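Local coordinates for protein BSU-2 beta-lactamase (Bacillus subtilis, PDB 6W5E) that probably hydrolyses the beta-lactam ring of penicillin-type antibiotics, as a serine beta-lactamase of class D, at residues V39-K44 with L259-L264; Y238-N243 with N253-I258. One frame throughout, in Å; residues are numbered along the deposited sequence. Where two conformers were deposited one is given.

Contact 1: residues V39-K44 with L259-L264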
loop_
_atom_site.group_PDB
_atom_site.type_symbol
_atom_site.label_atom_id
_atom_site.label_comp_id
_atom_site.label_asym_id
_atom_site.label_seq_id
_atom_site.Cartn_x
_atom_site.Cartn_y
_atom_site.Cartn_z
ATOM N N VAL A 39 -6.606 -17.395 -10.360
ATOM C CA VAL A 39 -6.981 -16.027 -10.713
ATOM C C VAL A 39 -6.562 -15.678 -12.141
ATOM O O VAL A 39 -6.529 -14.498 -12.507
ATOM C CB VAL A 39 -6.453 -14.989 -9.695
ATOM C CG1 VAL A 39 -6.945 -15.319 -8.288
ATOM C CG2 VAL A 39 -4.932 -14.910 -9.739
ATOM N N ASP A 40 -6.249 -16.695 -12.958
ATOM C CA ASP A 40 -5.759 -16.453 -14.318
ATOM C C ASP A 40 -6.640 -15.469 -15.072
ATOM O O ASP A 40 -6.139 -14.583 -15.774
ATOM C CB ASP A 40 -5.744 -17.752 -15.123
ATOM C CG ASP A 40 -4.651 -18.704 -14.714
ATOM O OD1 ASP A 40 -3.902 -18.428 -13.758
ATOM O OD2 ASP A 40 -4.558 -19.762 -15.367
ATOM N N ASP A 41 -7.964 -15.623 -14.977
ATOM C CA ASP A 41 -8.788 -14.834 -15.889
ATOM C C ASP A 41 -8.899 -13.369 -15.494
ATOM O O ASP A 41 -9.406 -12.567 -16.284
ATOM C CB ASP A 41 -10.154 -15.477 -16.189
ATOM C CG ASP A 41 -11.097 -15.505 -15.008
ATOM O OD1 ASP A 41 -10.851 -14.876 -13.962
ATOM O OD2 ASP A 41 -12.135 -16.188 -15.150
ATOM N N GLU A 42 -8.406 -12.992 -14.319
ATOM C CA GLU A 42 -8.328 -11.586 -13.964
ATOM C C GLU A 42 -7.186 -10.881 -14.679
ATOM O O GLU A 42 -7.174 -9.647 -14.727
ATOM C CB GLU A 42 -8.110 -11.436 -12.462
ATOM C CG GLU A 42 -9.201 -12.030 -11.604
ATOM C CD GLU A 42 -10.480 -11.234 -11.629
ATOM O OE1 GLU A 42 -10.450 -10.036 -11.980
ATOM O OE2 GLU A 42 -11.517 -11.809 -11.251
ATOM N N PHE A 43 -6.240 -11.640 -15.235
ATOM C CA PHE A 43 -5.032 -11.108 -15.849
ATOM C C PHE A 43 -4.871 -11.547 -17.293
ATOM O O PHE A 43 -3.769 -11.435 -17.840
ATOM C CB PHE A 43 -3.797 -11.584 -15.083
ATOM C CG PHE A 43 -3.717 -11.071 -13.686
ATOM C CD1 PHE A 43 -3.075 -9.873 -13.411
ATOM C CD2 PHE A 43 -4.278 -11.790 -12.642
ATOM C CE1 PHE A 43 -2.996 -9.409 -12.123
ATOM C CE2 PHE A 43 -4.205 -11.327 -11.352
ATOM C CZ PHE A 43 -3.568 -10.137 -11.093
ATOM N N LYS A 44 -5.924 -12.072 -17.917
ATOM C CA LYS A 44 -5.774 -12.605 -19.267
ATOM C C LYS A 44 -5.293 -11.548 -20.252
ATOM O O LYS A 44 -4.640 -11.891 -21.248
ATOM C CB LYS A 44 -7.080 -13.246 -19.736
ATOM C CG LYS A 44 -8.250 -12.291 -19.802
ATOM N N LEU A 259 -11.373 -10.949 -4.356
ATOM C CA LEU A 259 -11.835 -11.090 -2.977
ATOM C C LEU A 259 -13.329 -11.377 -2.912
ATOM O O LEU A 259 -13.785 -12.057 -1.986
ATOM C CB LEU A 259 -11.479 -9.847 -2.159
ATOM C CG LEU A 259 -9.988 -9.541 -1.997
ATOM C CD1 LEU A 259 -9.796 -8.258 -1.192
ATOM C CD2 LEU A 259 -9.212 -10.699 -1.367
ATOM N N LYS A 260 -14.099 -10.879 -3.883
ATOM C CA LYS A 260 -15.515 -11.222 -3.974
ATOM C C LYS A 260 -15.710 -12.659 -4.452
ATOM O O LYS A 260 -16.493 -13.415 -3.867
ATOM C CB LYS A 260 -16.228 -10.246 -4.907
ATOM C CG LYS A 260 -16.474 -8.872 -4.298
ATOM C CD LYS A 260 -17.150 -7.943 -5.297
ATOM C CE LYS A 260 -17.615 -6.674 -4.617
ATOM N NZ LYS A 260 -18.212 -5.710 -5.580
ATOM N N LYS A 261 -14.990 -13.057 -5.510
ATOM C CA LYS A 261 -15.117 -14.410 -6.043
ATOM C C LYS A 261 -14.793 -15.461 -4.997
ATOM O O LYS A 261 -15.355 -16.558 -5.032
ATOM C CB LYS A 261 -14.142 -14.597 -7.201
ATOM C CG LYS A 261 -14.577 -14.082 -8.539
ATOM C CD LYS A 261 -13.461 -14.384 -9.525
ATOM C CE LYS A 261 -13.879 -14.158 -10.946
ATOM N NZ LYS A 261 -12.695 -14.349 -11.807
ATOM N N TYR A 262 -13.861 -15.170 -4.092
ATOM C CA TYR A 262 -13.405 -16.140 -3.106
ATOM C C TYR A 262 -14.012 -15.908 -1.731
ATOM O O TYR A 262 -13.535 -16.474 -0.743
ATOM C CB TYR A 262 -11.875 -16.229 -3.095
ATOM C CG TYR A 262 -11.405 -17.012 -4.297
ATOM C CD1 TYR A 262 -11.340 -18.395 -4.253
ATOM C CD2 TYR A 262 -11.102 -16.373 -5.498
ATOM C CE1 TYR A 262 -10.962 -19.133 -5.361
ATOM C CE2 TYR A 262 -10.721 -17.102 -6.622
ATOM C CZ TYR A 262 -10.648 -18.482 -6.538
ATOM O OH TYR A 262 -10.269 -19.216 -7.640
ATOM N N GLY A 263 -15.069 -15.104 -1.656
ATOM C CA GLY A 263 -15.903 -15.039 -0.471
ATOM C C GLY A 263 -15.345 -14.250 0.689
ATOM O O GLY A 263 -15.857 -14.387 1.806
ATOM N N LEU A 264 -14.328 -13.419 0.465
ATOM C CA LEU A 264 -13.763 -12.598 1.531
ATOM C C LEU A 264 -14.468 -11.252 1.655
ATOM O O LEU A 264 -14.719 -10.780 2.772
ATOM C CB LEU A 264 -12.255 -12.428 1.317
ATOM C CG LEU A 264 -11.439 -13.726 1.284
ATOM C CD1 LEU A 264 -9.950 -13.441 1.164
ATOM C CD2 LEU A 264 -11.720 -14.610 2.491
#

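Contact 2: residues Y238-N243 with N253-I258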
loop_
_atom_site.group_PDB
_atom_site.type_symbol
_atom_site.label_atom_id
_atom_site.label_comp_id
_atom_site.label_asym_id
_atom_site.label_seq_id
_atom_site.Cartn_x
_atom_site.Cartn_y
_atom_site.Cartn_z
ATOM N N TYR A 238 -6.378 -11.784 5.758
ATOM C CA TYR A 238 -5.547 -12.118 4.611
ATOM C C TYR A 238 -4.831 -10.864 4.139
ATOM O O TYR A 238 -5.404 -9.773 4.165
ATOM C CB TYR A 238 -6.400 -12.667 3.459
ATOM C CG TYR A 238 -7.076 -13.984 3.763
ATOM C CD1 TYR A 238 -8.205 -14.041 4.572
ATOM C CD2 TYR A 238 -6.585 -15.168 3.230
ATOM C CE1 TYR A 238 -8.816 -15.252 4.855
ATOM C CE2 TYR A 238 -7.187 -16.378 3.504
ATOM C CZ TYR A 238 -8.292 -16.415 4.314
ATOM O OH TYR A 238 -8.889 -17.623 4.583
ATOM N N VAL A 239 -3.579 -11.027 3.712
ATOM C CA VAL A 239 -2.752 -9.940 3.193
ATOM C C VAL A 239 -2.647 -10.110 1.683
ATOM O O VAL A 239 -2.424 -11.225 1.193
ATOM C CB VAL A 239 -1.357 -9.952 3.845
ATOM C CG1 VAL A 239 -0.539 -8.783 3.335
ATOM C CG2 VAL A 239 -1.459 -9.929 5.382
ATOM N N PHE A 240 -2.816 -9.019 0.936
ATOM C CA PHE A 240 -2.775 -9.106 -0.521
ATOM C C PHE A 240 -1.868 -8.044 -1.130
ATOM O O PHE A 240 -1.702 -6.939 -0.591
ATOM C CB PHE A 240 -4.181 -9.008 -1.151
ATOM C CG PHE A 240 -4.892 -7.731 -0.813
ATOM C CD1 PHE A 240 -4.614 -6.559 -1.508
ATOM C CD2 PHE A 240 -5.835 -7.696 0.204
ATOM C CE1 PHE A 240 -5.240 -5.364 -1.174
ATOM C CE2 PHE A 240 -6.475 -6.507 0.529
ATOM C CZ PHE A 240 -6.176 -5.345 -0.164
ATOM N N VAL A 241 -1.309 -8.388 -2.292
ATOM C CA VAL A 241 -0.571 -7.459 -3.136
ATOM C C VAL A 241 -0.932 -7.755 -4.581
ATOM O O VAL A 241 -0.796 -8.895 -5.042
ATOM C CB VAL A 241 0.951 -7.613 -2.945
ATOM C CG1 VAL A 241 1.722 -6.882 -4.038
ATOM C CG2 VAL A 241 1.371 -7.081 -1.584
ATOM N N THR A 242 -1.373 -6.729 -5.300
ATOM C CA THR A 242 -1.611 -6.802 -6.734
ATOM C C THR A 242 -0.758 -5.754 -7.428
ATOM O O THR A 242 -0.670 -4.612 -6.965
ATOM C CB THR A 242 -3.084 -6.555 -7.039
ATOM O OG1 THR A 242 -3.859 -7.516 -6.322
ATOM C CG2 THR A 242 -3.366 -6.684 -8.538
ATOM N N ASN A 243 -0.115 -6.151 -8.526
ATOM C CA ASN A 243 0.758 -5.252 -9.268
ATOM C C ASN A 243 0.576 -5.536 -10.753
ATOM O O ASN A 243 0.539 -6.703 -11.154
ATOM C CB ASN A 243 2.216 -5.474 -8.831
ATOM C CG ASN A 243 3.219 -4.912 -9.802
ATOM O OD1 ASN A 243 3.686 -5.618 -10.693
ATOM N ND2 ASN A 243 3.568 -3.639 -9.636
ATOM N N ASN A 253 -9.447 -2.898 -8.873
ATOM C CA ASN A 253 -10.619 -3.600 -9.388
ATOM C C ASN A 253 -10.360 -5.098 -9.508
ATOM O O ASN A 253 -11.245 -5.914 -9.223
ATOM C CB ASN A 253 -11.043 -3.011 -10.735
ATOM C CG ASN A 253 -11.619 -1.620 -10.603
ATOM O OD1 ASN A 253 -11.979 -1.189 -9.506
ATOM N ND2 ASN A 253 -11.722 -0.909 -11.724
ATOM N N ILE A 254 -9.150 -5.479 -9.929
ATOM C CA ILE A 254 -8.795 -6.895 -9.990
ATOM C C ILE A 254 -8.848 -7.506 -8.598
ATOM O O ILE A 254 -9.413 -8.589 -8.391
ATOM C CB ILE A 254 -7.404 -7.070 -10.631
ATOM C CG1 ILE A 254 -7.476 -6.884 -12.153
ATOM C CG2 ILE A 254 -6.820 -8.430 -10.267
ATOM C CD1 ILE A 254 -6.123 -6.808 -12.804
ATOM N N THR A 255 -8.256 -6.818 -7.621
ATOM C CA THR A 255 -8.214 -7.340 -6.261
ATOM C C THR A 255 -9.618 -7.531 -5.718
ATOM O O THR A 255 -9.943 -8.578 -5.151
ATOM C CB THR A 255 -7.446 -6.374 -5.360
ATOM O OG1 THR A 255 -6.142 -6.122 -5.900
ATOM C CG2 THR A 255 -7.305 -6.956 -3.965
ATOM N N VAL A 256 -10.465 -6.513 -5.869
ATOM C CA VAL A 256 -11.833 -6.606 -5.367
ATOM C C VAL A 256 -12.579 -7.757 -6.033
ATOM O O VAL A 256 -13.302 -8.506 -5.365
ATOM C CB VAL A 256 -12.549 -5.251 -5.519
ATOM C CG1 VAL A 256 -14.038 -5.402 -5.272
ATOM C CG2 VAL A 256 -11.934 -4.234 -4.547
ATOM N N ASP A 257 -12.405 -7.925 -7.353
ATOM C CA ASP A 257 -13.051 -9.046 -8.026
ATOM C C ASP A 257 -12.619 -10.379 -7.423
ATOM O O ASP A 257 -13.465 -11.248 -7.184
ATOM C CB ASP A 257 -12.805 -8.994 -9.533
ATOM C CG ASP A 257 -13.945 -9.607 -10.327
ATOM O OD1 ASP A 257 -15.092 -9.129 -10.204
ATOM O OD2 ASP A 257 -13.696 -10.569 -11.079
ATOM N N ILE A 258 -11.322 -10.557 -7.155
ATOM C CA ILE A 258 -10.834 -11.804 -6.572
ATOM C C ILE A 258 -11.404 -12.002 -5.178
ATOM O O ILE A 258 -11.869 -13.094 -4.830
ATOM C CB ILE A 258 -9.294 -11.827 -6.562
ATOM C CG1 ILE A 258 -8.745 -11.833 -7.994
ATOM C CG2 ILE A 258 -8.788 -13.025 -5.768
ATOM C CD1 ILE A 258 -7.266 -11.529 -8.076
#

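Contact 1: residues V39-K44 with L259-L264
V39 meets Y262 loosely, its methyl CG1 4.5 Å from CE2 of the ring. The methyl reaches the ring obliquely, neither squarely over it nor in its plane. V39 also touches I258 of helix 248-261, and F61 and Y63 of strand 59-63. The Y262 hydroxyl makes its hydrogen bond to the backbone carbonyl of N38, just ahead of this segment, which anchors the polar end of the ring; V39 adds a loose apolar touch. Next comes a short 3-10 turn, where E42 N bonds back to V39 O at 3.0 Å. It presents two successive carboxylates, D41 and E42, to one lysine. The CA-CB bond of D41 points neither to nor from the helix segment. Its chi1 of 68° carries the carboxylate round toward K261, and OD1 forms a salt bridge with K261 NZ at 2.9 Å. E42 completes the network: K261 NZ donates to E42 OE2, also at 2.9 Å. That bond uses the anti side of the carboxylate and lies 30° out of its plane. The E42 chain bends at chi2 (-72°), while K261 runs extended beyond CG and comes from the opposite direction. The ammonium group is therefore gripped by two acids of the loop, whose negative charges it probably offsets. In one of its two modelled conformers D257 makes a long, weak and doubtful ion pair with K261. The helix then ends in a Schellman motif. L264 N bonds to L259 O at 2.9 Å and G263 N to K260 O at 3.1 Å, with G263 at positive phi. The whole is a surface salt-bridge network pinning the N-terminal loop, ahead of strand 48-54, to the end of the C-terminal helix in the penicillin-binding-protein-like fold.

Contact 2: residues Y238-N243 with N253-I258
The F240 ring receives the methyl CG2 of T255 over one face. This is a CH-pi contact, with the methyl 3.9 Å from the ring centroid and 21° off the normal. It is offset toward the rim, so the closest ring atom is CD1, 3.7 Å from CG2. The ring of F227, on the neighbouring strand 225-233, also meets F240, the two planes about 25° apart. The F240 and T255 side chains cross at about a right angle. T255 uses its other branch on T242. The T242 hydroxyl donates to T255 OG1 at 2.7 Å. T255 OG1 also bonds to the carbonyl of A251, one turn back in the helix. This buried hydroxyl thus links strand to helix backbone. T242 turns its methyl CG2 to I254, whose CG2 is 4.2 Å away. F50 of strand 48-54 also touches T242. Strand and helix segments run at 137°, nearer antiparallel than parallel, with axes 9.0 Å apart at closest approach. Such a pair, joined by a short connection, packs the C-terminal helix 248-261 against a central strand of the antiparallel sheet, an arrangement characteristic of the serine beta-lactamase and penicillin-binding-protein fold.

Both contacts use helix 248-261, but they hold it to different parts of the fold. Contact 2 is core: all its touching residues are buried, and it fixes the helix to a central strand through apolar groups and a hydroxyl pair. Contact 1 is a surface contact, its centre about 19 Å from the centre of the chain, where ion pairs dominate and the partner is a loop. The two join directly, their centres about 8 Å apart. E42 packs on I258 and F43 on I254, so the loop lies against the same helix that packs on the strand. Along the chain, contact 2 is nested inside the loop that contact 1 closes.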